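Local coordinates for homoserine kinase (Listeria monocytogenes, PDB 3HUL) that probably phosphorylates L-homoserine with ATP to give O-phospho-L-homoserine, a late step of threonine biosynthesis, at the interface of chains A and B. Residues are numbered along the deposited sequence; one frame, centred on the assembly and turned at random. Chains: chain A/B, Homoserine kinase.

The interface of chains A and B. Residues chain A 196-197, 199-200, 205; chain B 148, 150, 199.
B:His150 donates a hydrogen bond from ring NE2 to the backbone carbonyl O of A:Ala196, 2.8 Å away. The site lies between two copies of this GHMP-family kinase. Strand 144-150 of chain B meets the C-terminal end of helix 181-198 of chain A, and the two-fold repeats the contact with chains exchanged. This pairing may or may not persist in solution. The bond is nearly straight, 166° at the hydrogen. The carbonyl oxygen lies close to the imidazole plane, while the donor is tilted 26° from the carbonyl plane. The acceptor is a carbonyl near the helix end, and the contact would favour a proton on NE2.

Apolar packing surrounds this bond. B:Leu199 CD2, of the same chain as the imidazole, sits over the ring centre, 3.3 Å above its plane. The A:Arg200 methylenes lie on the opposite side of that plane, offset past CE1, with CD 3.5 Å from B:His150 CE1. Together they probably help fix the ring's rotation. The arginine chain bends at chi2 and chi3, and its guanidinium plane stands well turned from the ring.

The two branches of B:Val148 face different partners. CG1, anti to the backbone N (chi1 -175°), meets A:Arg200 CG at 3.4 Å. CG2 touches A:Leu205 CD2 at 3.6 Å and also faces the A:Ala197 methyl. The A:Ala196 methyl lies against both B:Val148 CB and B:His150 CD2. A:Leu199 and B:Leu199 meet through their CD1 methyls at 3.5 Å, with their side chains crossing at a slant.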
# COMPACT_ATOMS: atom_id res chain seq x y z
N ALA A 196 9.58 2.83 -4.90
CA ALA A 196 8.26 2.95 -5.52
C ALA A 196 7.88 1.69 -6.33
O ALA A 196 6.72 1.27 -6.33
CB ALA A 196 8.21 4.18 -6.39
N ALA A 197 8.84 1.09 -7.01
CA ALA A 197 8.55 -0.07 -7.87
C ALA A 197 8.23 -1.30 -7.06
O ALA A 197 7.37 -2.10 -7.46
CB ALA A 197 9.74 -0.34 -8.87
N LEU A 199 6.76 -1.34 -4.35
CA LEU A 199 5.39 -1.18 -3.86
C LEU A 199 4.30 -1.31 -4.96
O LEU A 199 3.11 -1.41 -4.63
CB LEU A 199 5.26 0.06 -2.93
CG LEU A 199 5.99 -0.25 -1.59
CD1 LEU A 199 6.77 0.90 -1.00
CD2 LEU A 199 4.97 -0.75 -0.56
N ARG A 200 4.70 -1.39 -6.24
CA ARG A 200 3.78 -1.81 -7.30
C ARG A 200 3.89 -3.32 -7.55
O ARG A 200 3.29 -3.84 -8.49
CB ARG A 200 4.10 -1.10 -8.64
CG ARG A 200 3.88 0.40 -8.69
CD ARG A 200 2.42 0.83 -8.82
NE ARG A 200 1.68 0.14 -9.87
CZ ARG A 200 1.28 0.68 -11.02
NH1 ARG A 200 1.56 1.97 -11.30
NH2 ARG A 200 0.60 -0.09 -11.89
N LEU A 205 11.50 -4.13 -12.49
CA LEU A 205 12.03 -2.76 -12.47
C LEU A 205 12.88 -2.55 -11.21
O LEU A 205 13.98 -2.04 -11.30
CB LEU A 205 10.91 -1.72 -12.58
CG LEU A 205 11.21 -0.21 -12.36
CD1 LEU A 205 12.33 0.32 -13.31
CD2 LEU A 205 9.90 0.57 -12.56
N VAL B 148 7.65 5.51 -11.79
CA VAL B 148 6.56 4.72 -11.29
C VAL B 148 5.48 5.69 -10.86
O VAL B 148 5.75 6.72 -10.22
CB VAL B 148 7.01 3.84 -10.08
CG1 VAL B 148 5.89 2.93 -9.65
CG2 VAL B 148 8.25 3.03 -10.46
N HIS B 150 1.93 6.34 -8.72
CA HIS B 150 1.24 5.85 -7.55
C HIS B 150 0.08 6.78 -7.31
O HIS B 150 0.04 7.85 -7.87
CB HIS B 150 2.16 5.80 -6.33
CG HIS B 150 2.93 4.52 -6.19
ND1 HIS B 150 2.34 3.30 -5.91
CD2 HIS B 150 4.27 4.27 -6.28
CE1 HIS B 150 3.27 2.36 -5.84
NE2 HIS B 150 4.45 2.92 -6.06
N LEU B 199 3.67 5.98 0.84
CA LEU B 199 3.12 4.70 0.38
C LEU B 199 2.49 3.86 1.48
O LEU B 199 1.76 2.92 1.17
CB LEU B 199 4.20 3.92 -0.35
CG LEU B 199 4.53 4.49 -1.74
CD1 LEU B 199 5.95 4.11 -2.20
CD2 LEU B 199 3.48 4.01 -2.75